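Local coordinates for protein D-mandelate dehydrogenase (Rhodotorula graminis, PDB 2W2L) that binds NAD and probably oxidises D-2-hydroxy acids such as D-mandelate to the corresponding 2-oxo acids, at residues D119-L124 / V253-G258; V169-I174 / M188-Y193; G279-E284 / T303-V308. All coordinates share one frame; numbering follows the deposited sequence.

Contact 1 of 3, residues D119-L124 / V253-G258; sequences DLALYL and VNTARG. With NAD (nicotinamide-adenine-dinucleotide), chain K; SO4 (sulfate ion), chain L.
Thr255 presses its methyl group into the side of helix 114-130, between Ala121 and Leu124. Leu124 and Thr255 lie alongside each other, pointing opposite ways, with Leu124 CD1 3.6 Å from Thr255 CG2. Ala121 closes on the same methyl, its CB 3.7 Å from Thr255 CG2. With Thr255 OG1 between the backbone N and the carbonyl carbon (chi1 60°), CG2 falls anti to the carbonyl carbon and the methyl meets the helix. Two residues earlier, Val253 also points at the helix and lays CG1 against the stem of Leu124, 3.5 Å from Leu124 CB. The touch between the segments is thus apolar; Thr255 O and Arg257 turn to the cofactor or sulfate, while the Asn254 amide braces its own chain. Asn254 faces away from the helix and closes an Asx turn, its OD1 accepting from Ala256 N at 2.8 Å with the donor well above the carbonyl plane. Its other end, ND2, gives to Arg257 O at 3.2 Å, a second brace where the chain leaves the strand. In this bend Thr255 O accepts from the nicotinamide amide, NAD N7N, at 2.8 Å (145° at the hydrogen). Arg257 holds a sulfate, probably from the crystallisation liquor, with NH1 2.8 Å from sulfate O1 and NH2 3.1 Å from sulfate O2. The ribose hydroxyl O2D of NAD lies over one face of this guanidinium, toward its rim, and Asp92 forms a salt bridge to NH2. Strand 250-254 runs between 223-226 and 275-280 in the parallel Rossmann sheet, and Val253 also touches Ile125 and Val128 on helix 114-130. That helix packs Ala121 on Ile178 of helix 173-186 and stacks Tyr123 on an aromatic ring of another protein chain.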
loop_
_atom_site.group_PDB
_atom_site.type_symbol
_atom_site.label_atom_id
_atom_site.label_comp_id
_atom_site.label_asym_id
_atom_site.label_seq_id
_atom_site.Cartn_x
_atom_site.Cartn_y
_atom_site.Cartn_z
ATOM N N ASP D 119 -2.781 -1.942 8.279
ATOM C CA ASP D 119 -1.778 -1.690 7.233
ATOM C C ASP D 119 -1.964 -2.535 5.954
ATOM O O ASP D 119 -1.890 -2.031 4.841
ATOM C CB ASP D 119 -0.393 -1.995 7.784
ATOM C CG ASP D 119 0.167 -0.870 8.627
ATOM O OD1 ASP D 119 -0.500 0.213 8.702
ATOM O OD2 ASP D 119 1.280 -1.100 9.189
ATOM N N LEU D 120 -2.180 -3.824 6.129
ATOM C CA LEU D 120 -2.396 -4.738 5.038
ATOM C C LEU D 120 -3.638 -4.278 4.270
ATOM O O LEU D 120 -3.620 -4.164 3.047
ATOM C CB LEU D 120 -2.552 -6.135 5.624
ATOM C CG LEU D 120 -2.250 -7.307 4.742
ATOM C CD1 LEU D 120 -3.531 -7.825 4.131
ATOM C CD2 LEU D 120 -1.233 -6.887 3.697
ATOM N N ALA D 121 -4.680 -3.928 5.018
ATOM C CA ALA D 121 -5.914 -3.413 4.449
ATOM C C ALA D 121 -5.651 -2.123 3.660
ATOM O O ALA D 121 -6.191 -1.955 2.554
ATOM C CB ALA D 121 -6.934 -3.172 5.560
ATOM N N LEU D 122 -4.860 -1.205 4.230
ATOM C CA LEU D 122 -4.413 -0.044 3.457
ATOM C C LEU D 122 -3.639 -0.469 2.190
ATOM O O LEU D 122 -3.772 0.162 1.144
ATOM C CB LEU D 122 -3.589 0.941 4.305
ATOM C CG LEU D 122 -3.528 2.382 3.779
ATOM C CD1 LEU D 122 -4.832 3.150 3.974
ATOM C CD2 LEU D 122 -2.384 3.151 4.389
ATOM N N TYR D 123 -2.895 -1.564 2.261
ATOM C CA TYR D 123 -2.185 -2.050 1.119
ATOM C C TYR D 123 -3.122 -2.523 0.016
ATOM O O TYR D 123 -2.871 -2.308 -1.179
ATOM C CB TYR D 123 -1.349 -3.216 1.575
ATOM C CG TYR D 123 -0.746 -4.047 0.507
ATOM C CD1 TYR D 123 0.467 -3.695 -0.049
ATOM C CD2 TYR D 123 -1.350 -5.230 0.104
ATOM C CE1 TYR D 123 1.070 -4.479 -1.037
ATOM C CE2 TYR D 123 -0.766 -6.027 -0.880
ATOM C CZ TYR D 123 0.445 -5.635 -1.432
ATOM O OH TYR D 123 1.042 -6.404 -2.362
ATOM N N LEU D 124 -4.193 -3.184 0.445
ATOM C CA LEU D 124 -5.239 -3.723 -0.434
ATOM C C LEU D 124 -5.997 -2.647 -1.141
ATOM O O LEU D 124 -6.325 -2.782 -2.343
ATOM C CB LEU D 124 -6.198 -4.570 0.383
ATOM C CG LEU D 124 -5.520 -5.842 0.898
ATOM C CD1 LEU D 124 -6.426 -6.596 1.849
ATOM C CD2 LEU D 124 -5.075 -6.768 -0.264
ATOM N N VAL D 253 -12.402 -4.787 -0.476
ATOM C CA VAL D 253 -11.320 -5.490 0.209
ATOM C C VAL D 253 -11.845 -6.210 1.440
ATOM O O VAL D 253 -12.778 -5.727 2.118
ATOM C CB VAL D 253 -10.120 -4.541 0.589
ATOM C CG1 VAL D 253 -9.494 -3.883 -0.701
ATOM C CG2 VAL D 253 -10.515 -3.499 1.735
ATOM N N ASN D 254 -11.244 -7.361 1.719
ATOM C CA ASN D 254 -11.560 -8.161 2.900
ATOM C C ASN D 254 -10.346 -8.552 3.739
ATOM O O ASN D 254 -9.435 -9.211 3.265
ATOM C CB ASN D 254 -12.308 -9.438 2.536
ATOM C CG ASN D 254 -12.981 -10.082 3.770
ATOM O OD1 ASN D 254 -12.942 -9.514 4.881
ATOM N ND2 ASN D 254 -13.597 -11.250 3.583
ATOM N N THR D 255 -10.348 -8.162 5.006
ATOM C CA THR D 255 -9.300 -8.599 5.930
ATOM C C THR D 255 -9.918 -9.232 7.152
ATOM O O THR D 255 -9.215 -9.562 8.099
ATOM C CB THR D 255 -8.365 -7.437 6.380
ATOM O OG1 THR D 255 -9.131 -6.438 7.039
ATOM C CG2 THR D 255 -7.631 -6.801 5.185
ATOM N N ALA D 256 -11.231 -9.422 7.116
ATOM C CA ALA D 256 -11.985 -9.952 8.269
ATOM C C ALA D 256 -11.887 -11.510 8.322
ATOM O O ALA D 256 -10.905 -12.057 8.869
ATOM C CB ALA D 256 -13.464 -9.412 8.273
ATOM N N ARG D 257 -12.876 -12.207 7.762
ATOM C CA ARG D 257 -12.800 -13.666 7.604
ATOM C C ARG D 257 -13.385 -14.016 6.264
ATOM O O ARG D 257 -14.359 -13.411 5.841
ATOM C CB ARG D 257 -13.544 -14.438 8.717
ATOM C CG ARG D 257 -12.691 -15.466 9.462
ATOM C CD ARG D 257 -11.594 -14.739 10.257
ATOM N NE ARG D 257 -11.268 -15.404 11.509
ATOM C CZ ARG D 257 -10.144 -15.196 12.193
ATOM N NH1 ARG D 257 -9.228 -14.348 11.734
ATOM N NH2 ARG D 257 -9.922 -15.855 13.335
ATOM N N GLY D 258 -12.747 -14.988 5.601
ATOM C CA GLY D 258 -13.124 -15.457 4.284
ATOM C C GLY D 258 -14.603 -15.509 3.995
ATOM O O GLY D 258 -15.100 -14.699 3.206
HETATM P PA NAD K . -13.422 -5.130 17.230
HETATM O O1A NAD K . -13.268 -6.295 18.135
HETATM O O2A NAD K . -13.633 -3.900 18.089
HETATM O O5B NAD K . -14.527 -5.465 16.099
HETATM C C5B NAD K . -15.918 -5.579 16.324
HETATM C C4B NAD K . -16.608 -4.351 15.711
HETATM O O4B NAD K . -17.498 -4.684 14.655
HETATM C C3B NAD K . -17.409 -3.579 16.754
HETATM O O3B NAD K . -17.240 -2.189 16.600
HETATM C C2B NAD K . -18.841 -3.920 16.446
HETATM O O2B NAD K . -19.645 -2.793 16.711
HETATM C C1B NAD K . -18.835 -4.358 14.985
HETATM N N9A NAD K . -19.636 -5.589 14.830
HETATM C C8A NAD K . -19.777 -6.561 15.806
HETATM N N7A NAD K . -20.574 -7.544 15.330
HETATM C C5A NAD K . -20.936 -7.225 14.060
HETATM C C6A NAD K . -21.746 -7.895 13.154
HETATM N N6A NAD K . -22.504 -8.905 13.595
HETATM N N1A NAD K . -21.976 -7.323 11.917
HETATM C C2A NAD K . -21.401 -6.102 11.588
HETATM N N3A NAD K . -20.597 -5.439 12.504
HETATM C C4A NAD K . -20.366 -5.994 13.727
HETATM O O3 NAD K . -12.181 -4.995 16.202
HETATM P PN NAD K . -11.519 -6.211 15.331
HETATM O O1N NAD K . -10.178 -5.664 15.087
HETATM O O2N NAD K . -11.615 -7.525 16.034
HETATM O O5D NAD K . -12.269 -6.367 13.901
HETATM C C5D NAD K . -12.983 -7.551 13.592
HETATM C C4D NAD K . -12.424 -8.362 12.421
HETATM O O4D NAD K . -11.014 -8.243 12.207
HETATM C C3D NAD K . -12.679 -9.836 12.705
HETATM O O3D NAD K . -13.341 -10.514 11.657
HETATM C C2D NAD K . -11.303 -10.438 12.784
HETATM O O2D NAD K . -11.316 -11.825 12.484
HETATM C C1D NAD K . -10.523 -9.534 11.828
HETATM N N1N NAD K . -9.055 -9.810 11.901
HETATM C C2N NAD K . -8.337 -10.043 10.749
HETATM C C3N NAD K . -6.951 -10.314 10.799
HETATM C C7N NAD K . -6.154 -10.653 9.556
HETATM O O7N NAD K . -5.021 -11.491 9.721
HETATM N N7N NAD K . -6.520 -10.182 8.349
HETATM C C4N NAD K . -6.309 -10.381 12.037
HETATM C C5N NAD K . -7.040 -10.165 13.203
HETATM C C6N NAD K . -8.409 -9.885 13.123
HETATM S S SO4 L . -6.762 -13.745 13.976
HETATM O O1 SO4 L . -7.920 -12.884 13.727
HETATM O O2 SO4 L . -7.187 -15.024 14.549
HETATM O O3 SO4 L . -6.013 -13.932 12.733
HETATM O O4 SO4 L . -5.939 -13.106 14.987
#

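Contact 2 of 3, residues V169-I174 / M188-Y193; sequences VGLGAI and MKLVYY. With NAD (nicotinamide-adenine-dinucleotide), chain K.
Leu171 has CG swung anti to its own amide nitrogen (chi1 -164°), while Tyr192 holds its ring between amide nitrogen and carbonyl carbon (chi1 74°); together these turns bring the leucine over the ring. The two side chains cross at about a right angle. Leu171 CD2 sits over the centre of one face in a CH-pi contact, 3.8 Å from the Tyr192 ring centroid and 6° off the normal, which ties the turn to the neighbouring strand. Nearer the backbone, Leu171 CB is 3.7 Å from Tyr192 CD1, and the other methyl, Leu171 CD1, looks more loosely to Leu190 CD2. The phenol hydroxyl bonds to Glu203. Next to this apolar contact, Val169 pairs with Tyr193 as parallel neighbours, and Gly170 N gives to Tyr193 O at 2.8 Å. This is the first beta-alpha-beta unit of a Rossmann fold, strand 165-169 leading through a glycine-rich turn into helix 173-186 and then into the parallel strand 189-193. Both glycines have a steric reason. At Gly170 the backbone angles would jam a side chain against the preceding carbonyl oxygen, and at the N-cap Gly172 a CB would fall 2.4 Å from O5B of NAD. The cofactor diphosphate therefore comes right up to the backbone at the start of the helix. Ala173 N reaches NAD O2A at 3.3 Å in a weak bond; that of Ile174 N to NAD O1N, at 3.5 Å, is weak and doubtful, since O1N is modelled too close to the Ile174 side chain. In these segments it is peptide N-H groups, not basic side chains, that meet the diphosphate, and the positive end of the helix dipole probably helps to balance its charge.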
loop_
_atom_site.group_PDB
_atom_site.type_symbol
_atom_site.label_atom_id
_atom_site.label_comp_id
_atom_site.label_asym_id
_atom_site.label_seq_id
_atom_site.Cartn_x
_atom_site.Cartn_y
_atom_site.Cartn_z
ATOM N N VAL D 169 -17.723 -1.565 6.343
ATOM C CA VAL D 169 -18.624 -2.529 6.932
ATOM C C VAL D 169 -18.013 -2.924 8.264
ATOM O O VAL D 169 -17.100 -3.767 8.333
ATOM C CB VAL D 169 -18.769 -3.803 6.009
ATOM C CG1 VAL D 169 -19.512 -4.897 6.741
ATOM C CG2 VAL D 169 -19.518 -3.478 4.758
ATOM N N GLY D 170 -18.526 -2.325 9.332
ATOM C CA GLY D 170 -17.920 -2.476 10.678
ATOM C C GLY D 170 -17.001 -1.286 10.998
ATOM O O GLY D 170 -16.212 -0.827 10.164
ATOM N N LEU D 171 -17.088 -0.758 12.206
ATOM C CA LEU D 171 -16.180 0.328 12.570
ATOM C C LEU D 171 -15.553 0.056 13.950
ATOM O O LEU D 171 -15.431 0.972 14.818
ATOM C CB LEU D 171 -16.887 1.690 12.510
ATOM C CG LEU D 171 -15.864 2.826 12.500
ATOM C CD1 LEU D 171 -14.968 2.742 11.274
ATOM C CD2 LEU D 171 -16.543 4.238 12.598
ATOM N N GLY D 172 -15.164 -1.211 14.143
ATOM C CA GLY D 172 -14.365 -1.650 15.296
ATOM C C GLY D 172 -12.947 -1.116 15.260
ATOM O O GLY D 172 -12.582 -0.311 14.380
ATOM N N ALA D 173 -12.134 -1.603 16.191
ATOM C CA ALA D 173 -10.762 -1.160 16.354
ATOM C C ALA D 173 -9.847 -1.188 15.116
ATOM O O ALA D 173 -9.160 -0.198 14.889
ATOM C CB ALA D 173 -10.099 -1.866 17.536
ATOM N N ILE D 174 -9.810 -2.290 14.347
ATOM C CA ILE D 174 -8.932 -2.382 13.163
ATOM C C ILE D 174 -9.496 -1.496 12.062
ATOM O O ILE D 174 -8.747 -0.860 11.319
ATOM C CB ILE D 174 -8.839 -3.818 12.598
ATOM C CG1 ILE D 174 -8.218 -4.774 13.608
ATOM C CG2 ILE D 174 -8.064 -3.893 11.312
ATOM C CD1 ILE D 174 -8.301 -6.237 13.113
ATOM N N MET D 188 -9.375 9.787 1.566
ATOM C CA MET D 188 -10.681 9.272 1.162
ATOM C C MET D 188 -11.757 9.851 2.085
ATOM O O MET D 188 -11.419 10.413 3.125
ATOM C CB MET D 188 -10.682 7.764 1.275
ATOM C CG MET D 188 -9.667 7.098 0.448
ATOM S SD MET D 188 -9.891 5.315 0.499
ATOM C CE MET D 188 -11.369 5.179 -0.518
ATOM N N LYS D 189 -13.024 9.762 1.702
ATOM C CA LYS D 189 -14.107 10.101 2.607
ATOM C C LYS D 189 -14.674 8.813 3.220
ATOM O O LYS D 189 -14.549 7.726 2.614
ATOM C CB LYS D 189 -15.202 10.879 1.884
ATOM C CG LYS D 189 -14.812 12.313 1.433
ATOM C CD LYS D 189 -15.707 12.789 0.190
ATOM C CE LYS D 189 -15.724 14.336 -0.086
ATOM N NZ LYS D 189 -14.493 14.914 -0.745
ATOM N N LEU D 190 -15.291 8.915 4.407
ATOM C CA LEU D 190 -15.824 7.730 5.112
ATOM C C LEU D 190 -17.352 7.681 5.332
ATOM O O LEU D 190 -17.955 8.603 5.897
ATOM C CB LEU D 190 -15.070 7.449 6.438
ATOM C CG LEU D 190 -15.454 6.217 7.295
ATOM C CD1 LEU D 190 -14.869 4.957 6.761
ATOM C CD2 LEU D 190 -15.038 6.354 8.731
ATOM N N VAL D 191 -17.967 6.578 4.891
ATOM C CA VAL D 191 -19.291 6.233 5.368
ATOM C C VAL D 191 -19.205 4.858 5.918
ATOM O O VAL D 191 -18.456 4.031 5.390
ATOM C CB VAL D 191 -20.402 6.416 4.316
ATOM C CG1 VAL D 191 -19.995 7.484 3.357
ATOM C CG2 VAL D 191 -20.777 5.128 3.604
ATOM N N TYR D 192 -19.924 4.610 6.998
ATOM C CA TYR D 192 -19.843 3.308 7.606
ATOM C C TYR D 192 -21.185 2.791 8.019
ATOM O O TYR D 192 -22.099 3.581 8.340
ATOM C CB TYR D 192 -18.902 3.288 8.812
ATOM C CG TYR D 192 -19.474 3.945 10.028
ATOM C CD1 TYR D 192 -19.970 3.187 11.105
ATOM C CD2 TYR D 192 -19.527 5.330 10.121
ATOM C CE1 TYR D 192 -20.522 3.811 12.250
ATOM C CE2 TYR D 192 -20.064 5.963 11.260
ATOM C CZ TYR D 192 -20.556 5.211 12.314
ATOM O OH TYR D 192 -21.055 5.894 13.417
ATOM N N TYR D 193 -21.291 1.456 7.989
ATOM C CA TYR D 193 -22.372 0.790 8.659
ATOM C C TYR D 193 -21.848 -0.016 9.833
ATOM O O TYR D 193 -20.858 -0.731 9.693
ATOM C CB TYR D 193 -23.210 -0.092 7.708
ATOM C CG TYR D 193 -24.025 -1.094 8.521
ATOM C CD1 TYR D 193 -25.273 -0.743 9.074
ATOM C CD2 TYR D 193 -23.495 -2.361 8.815
ATOM C CE1 TYR D 193 -25.989 -1.645 9.837
ATOM C CE2 TYR D 193 -24.190 -3.249 9.588
ATOM C CZ TYR D 193 -25.437 -2.885 10.103
ATOM O OH TYR D 193 -26.102 -3.826 10.877
HETATM P PA NAD K . -13.422 -5.130 17.230
HETATM O O1A NAD K . -13.268 -6.295 18.135
HETATM O O2A NAD K . -13.633 -3.900 18.089
HETATM O O5B NAD K . -14.527 -5.465 16.099
HETATM C C5B NAD K . -15.918 -5.579 16.324
HETATM C C4B NAD K . -16.608 -4.351 15.711
HETATM O O4B NAD K . -17.498 -4.684 14.655
HETATM C C3B NAD K . -17.409 -3.579 16.754
HETATM O O3B NAD K . -17.240 -2.189 16.600
HETATM C C2B NAD K . -18.841 -3.920 16.446
HETATM O O2B NAD K . -19.645 -2.793 16.711
HETATM C C1B NAD K . -18.835 -4.358 14.985
HETATM N N9A NAD K . -19.636 -5.589 14.830
HETATM C C8A NAD K . -19.777 -6.561 15.806
HETATM N N7A NAD K . -20.574 -7.544 15.330
HETATM C C5A NAD K . -20.936 -7.225 14.060
HETATM C C6A NAD K . -21.746 -7.895 13.154
HETATM N N6A NAD K . -22.504 -8.905 13.595
HETATM N N1A NAD K . -21.976 -7.323 11.917
HETATM C C2A NAD K . -21.401 -6.102 11.588
HETATM N N3A NAD K . -20.597 -5.439 12.504
HETATM C C4A NAD K . -20.366 -5.994 13.727
HETATM O O3 NAD K . -12.181 -4.995 16.202
HETATM P PN NAD K . -11.519 -6.211 15.331
HETATM O O1N NAD K . -10.178 -5.664 15.087
HETATM O O2N NAD K . -11.615 -7.525 16.034
HETATM O O5D NAD K . -12.269 -6.367 13.901
HETATM C C5D NAD K . -12.983 -7.551 13.592
HETATM C C4D NAD K . -12.424 -8.362 12.421
HETATM O O4D NAD K . -11.014 -8.243 12.207
HETATM C C3D NAD K . -12.679 -9.836 12.705
HETATM O O3D NAD K . -13.341 -10.514 11.657
HETATM C C2D NAD K . -11.303 -10.438 12.784
HETATM O O2D NAD K . -11.316 -11.825 12.484
HETATM C C1D NAD K . -10.523 -9.534 11.828
HETATM N N1N NAD K . -9.055 -9.810 11.901
HETATM C C2N NAD K . -8.337 -10.043 10.749
HETATM C C3N NAD K . -6.951 -10.314 10.799
HETATM C C7N NAD K . -6.154 -10.653 9.556
HETATM O O7N NAD K . -5.021 -11.491 9.721
HETATM N N7N NAD K . -6.520 -10.182 8.349
HETATM C C4N NAD K . -6.309 -10.381 12.037
HETATM C C5N NAD K . -7.040 -10.165 13.203
HETATM C C6N NAD K . -8.409 -9.885 13.123
#

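Contact 3 of 3, residues G279-E284 / T303-V308; sequences GLDVHE and THIGGV. With NAD (nicotinamide-adenine-dinucleotide), chain K.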
loop_
_atom_site.group_PDB
_atom_site.type_symbol
_atom_site.label_atom_id
_atom_site.label_comp_id
_atom_site.label_asym_id
_atom_site.label_seq_id
_atom_site.Cartn_x
_atom_site.Cartn_y
_atom_site.Cartn_z
ATOM N N GLY D 279 -9.773 -7.067 -3.448
ATOM C CA GLY D 279 -8.592 -7.455 -2.697
ATOM C C GLY D 279 -8.900 -8.334 -1.505
ATOM O O GLY D 279 -9.534 -7.883 -0.527
ATOM N N LEU D 280 -8.450 -9.584 -1.548
ATOM C CA LEU D 280 -8.704 -10.475 -0.418
ATOM C C LEU D 280 -7.461 -10.949 0.331
ATOM O O LEU D 280 -6.563 -11.571 -0.262
ATOM C CB LEU D 280 -9.477 -11.692 -0.887
ATOM C CG LEU D 280 -10.744 -11.501 -1.727
ATOM C CD1 LEU D 280 -11.161 -12.863 -2.072
ATOM C CD2 LEU D 280 -11.865 -10.783 -0.964
ATOM N N ASP D 281 -7.415 -10.652 1.632
ATOM C CA ASP D 281 -6.450 -11.273 2.527
ATOM C C ASP D 281 -7.039 -12.438 3.291
ATOM O O ASP D 281 -6.346 -13.066 4.067
ATOM C CB ASP D 281 -5.866 -10.294 3.537
ATOM C CG ASP D 281 -4.825 -10.946 4.440
ATOM O OD1 ASP D 281 -3.752 -11.313 3.890
ATOM O OD2 ASP D 281 -5.076 -11.102 5.676
ATOM N N VAL D 282 -8.304 -12.758 3.064
ATOM C CA VAL D 282 -8.888 -13.960 3.659
ATOM C C VAL D 282 -9.827 -14.665 2.669
ATOM O O VAL D 282 -10.403 -14.037 1.790
ATOM C CB VAL D 282 -9.622 -13.623 4.963
ATOM C CG1 VAL D 282 -8.637 -13.172 6.021
ATOM C CG2 VAL D 282 -10.682 -12.600 4.704
ATOM N N HIS D 283 -10.000 -15.972 2.776
ATOM C CA HIS D 283 -10.690 -16.669 1.669
ATOM C C HIS D 283 -11.733 -17.585 2.222
ATOM O O HIS D 283 -11.527 -18.188 3.274
ATOM C CB HIS D 283 -9.668 -17.423 0.804
ATOM C CG HIS D 283 -8.592 -16.540 0.230
ATOM N ND1 HIS D 283 -7.518 -16.083 0.973
ATOM C CD2 HIS D 283 -8.431 -16.015 -1.014
ATOM C CE1 HIS D 283 -6.732 -15.343 0.207
ATOM N NE2 HIS D 283 -7.266 -15.281 -1.001
ATOM N N GLU D 284 -12.874 -17.667 1.570
ATOM C CA GLU D 284 -13.931 -18.473 2.114
ATOM C C GLU D 284 -13.510 -19.900 2.316
ATOM O O GLU D 284 -14.004 -20.512 3.238
ATOM C CB GLU D 284 -15.179 -18.472 1.240
ATOM C CG GLU D 284 -16.341 -19.306 1.853
ATOM C CD GLU D 284 -17.638 -19.221 1.052
ATOM O OE1 GLU D 284 -17.575 -18.856 -0.145
ATOM O OE2 GLU D 284 -18.724 -19.527 1.625
ATOM N N THR D 303 -1.741 -14.382 1.386
ATOM C CA THR D 303 -1.790 -15.536 2.305
ATOM C C THR D 303 -2.122 -15.200 3.786
ATOM O O THR D 303 -1.390 -15.565 4.704
ATOM C CB THR D 303 -0.480 -16.365 2.214
ATOM O OG1 THR D 303 0.606 -15.584 2.720
ATOM C CG2 THR D 303 -0.178 -16.815 0.733
ATOM N N HIS D 304 -3.249 -14.531 4.004
ATOM C CA HIS D 304 -3.704 -14.177 5.353
ATOM C C HIS D 304 -2.607 -13.535 6.233
ATOM O O HIS D 304 -2.439 -13.928 7.406
ATOM C CB HIS D 304 -4.301 -15.400 6.053
ATOM C CG HIS D 304 -5.255 -15.076 7.167
ATOM N ND1 HIS D 304 -5.249 -13.870 7.844
ATOM C CD2 HIS D 304 -6.224 -15.822 7.751
ATOM C CE1 HIS D 304 -6.203 -13.870 8.764
ATOM N NE2 HIS D 304 -6.806 -15.043 8.731
ATOM N N ILE D 305 -1.861 -12.575 5.685
ATOM C CA ILE D 305 -0.806 -11.955 6.450
ATOM C C ILE D 305 -1.244 -10.688 7.239
ATOM O O ILE D 305 -0.397 -9.900 7.697
ATOM C CB ILE D 305 0.468 -11.700 5.576
ATOM C CG1 ILE D 305 0.145 -10.804 4.371
ATOM C CG2 ILE D 305 1.100 -13.034 5.057
ATOM C CD1 ILE D 305 1.398 -10.354 3.645
ATOM N N GLY D 306 -2.552 -10.518 7.443
ATOM C CA GLY D 306 -3.078 -9.301 8.035
ATOM C C GLY D 306 -2.394 -8.890 9.333
ATOM O O GLY D 306 -1.900 -7.765 9.448
ATOM N N GLY D 307 -2.346 -9.822 10.286
ATOM C CA GLY D 307 -1.753 -9.587 11.588
ATOM C C GLY D 307 -0.319 -10.081 11.644
ATOM O O GLY D 307 0.391 -9.846 12.650
ATOM N N VAL D 308 0.118 -10.753 10.564
ATOM C CA VAL D 308 1.454 -11.375 10.452
ATOM C C VAL D 308 2.563 -10.336 10.392
ATOM O O VAL D 308 2.970 -9.889 9.294
ATOM C CB VAL D 308 1.499 -12.322 9.245
ATOM C CG1 VAL D 308 2.947 -12.778 8.944
ATOM C CG2 VAL D 308 0.541 -13.503 9.501
HETATM P PA NAD K . -13.422 -5.130 17.230
HETATM O O1A NAD K . -13.268 -6.295 18.135
HETATM O O2A NAD K . -13.633 -3.900 18.089
HETATM O O5B NAD K . -14.527 -5.465 16.099
HETATM C C5B NAD K . -15.918 -5.579 16.324
HETATM C C4B NAD K . -16.608 -4.351 15.711
HETATM O O4B NAD K . -17.498 -4.684 14.655
HETATM C C3B NAD K . -17.409 -3.579 16.754
HETATM O O3B NAD K . -17.240 -2.189 16.600
HETATM C C2B NAD K . -18.841 -3.920 16.446
HETATM O O2B NAD K . -19.645 -2.793 16.711
HETATM C C1B NAD K . -18.835 -4.358 14.985
HETATM N N9A NAD K . -19.636 -5.589 14.830
HETATM C C8A NAD K . -19.777 -6.561 15.806
HETATM N N7A NAD K . -20.574 -7.544 15.330
HETATM C C5A NAD K . -20.936 -7.225 14.060
HETATM C C6A NAD K . -21.746 -7.895 13.154
HETATM N N6A NAD K . -22.504 -8.905 13.595
HETATM N N1A NAD K . -21.976 -7.323 11.917
HETATM C C2A NAD K . -21.401 -6.102 11.588
HETATM N N3A NAD K . -20.597 -5.439 12.504
HETATM C C4A NAD K . -20.366 -5.994 13.727
HETATM O O3 NAD K . -12.181 -4.995 16.202
HETATM P PN NAD K . -11.519 -6.211 15.331
HETATM O O1N NAD K . -10.178 -5.664 15.087
HETATM O O2N NAD K . -11.615 -7.525 16.034
HETATM O O5D NAD K . -12.269 -6.367 13.901
HETATM C C5D NAD K . -12.983 -7.551 13.592
HETATM C C4D NAD K . -12.424 -8.362 12.421
HETATM O O4D NAD K . -11.014 -8.243 12.207
HETATM C C3D NAD K . -12.679 -9.836 12.705
HETATM O O3D NAD K . -13.341 -10.514 11.657
HETATM C C2D NAD K . -11.303 -10.438 12.784
HETATM O O2D NAD K . -11.316 -11.825 12.484
HETATM C C1D NAD K . -10.523 -9.534 11.828
HETATM N N1N NAD K . -9.055 -9.810 11.901
HETATM C C2N NAD K . -8.337 -10.043 10.749
HETATM C C3N NAD K . -6.951 -10.314 10.799
HETATM C C7N NAD K . -6.154 -10.653 9.556
HETATM O O7N NAD K . -5.021 -11.491 9.721
HETATM N N7N NAD K . -6.520 -10.182 8.349
HETATM C C4N NAD K . -6.309 -10.381 12.037
HETATM C C5N NAD K . -7.040 -10.165 13.203
HETATM C C6N NAD K . -8.409 -9.885 13.123
#
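Asp281 reaches from the end of strand 275-280 to the backbone of the 303-308 loop, at the nicotinamide end of the Rossmann domain's cofactor cleft. A nearly straight bond goes to the cofactor: NAD N7N gives to Asp281 OD2 at 3.2 Å, 172° at the hydrogen. Two loop amides add weak, bent bonds, Ile305 N to Asp281 OD1 at 2.9 Å and Gly306 N to Asp281 OD2 at 3.1 Å. Thr302 OG1 also bonds to OD1, so both oxygens are engaged and the carboxylate is fixed in rotation. At the other end of the carboxamide, Gly307 N gives a weak bond to NAD O7N. Glycine suits position 306, where a CB would lie 2.1 Å from NAD N7N. Outward, packing takes over. Val282 CG1 stands over the middle of one face of the His304 ring, 3.7 Å from its centroid and 9° off the normal, while the nicotinamide carboxamide meets the ring's edge. With an alanine in place of His304, Val282 CG1 would probably lose the ring face it packs on, and a gap would be likely to open beside the carboxamide. The His304 backbone takes a left-handed conformation (phi 48°), and its CA makes a C-H...O contact with the backbone carbonyl oxygen of Asp281, His304 CA to Asp281 O 3.1 Å.

Overall arrangement
All three contacts reach the seven-stranded parallel sheet of the NAD-binding domain and touch the same NAD. Along the chain both segments of contact 2 fall between those of contact 1, and contact 3 follows. Contacts 1 and 3 are neighbours, centres about 6 Å apart, joined where strands 250-254 and 275-280 run side by side: the Asn254 backbone pairs with Gly279 and Asp281, and Leu120 packs on Asp281. Contact 2 lies toward the other edge, its centre about 13 Å from that of contact 1 and about 19 Å from that of contact 3. The cofactor spans this distance, its diphosphate at contact 2 and its nicotinamide carboxamide held between contacts 1 and 3.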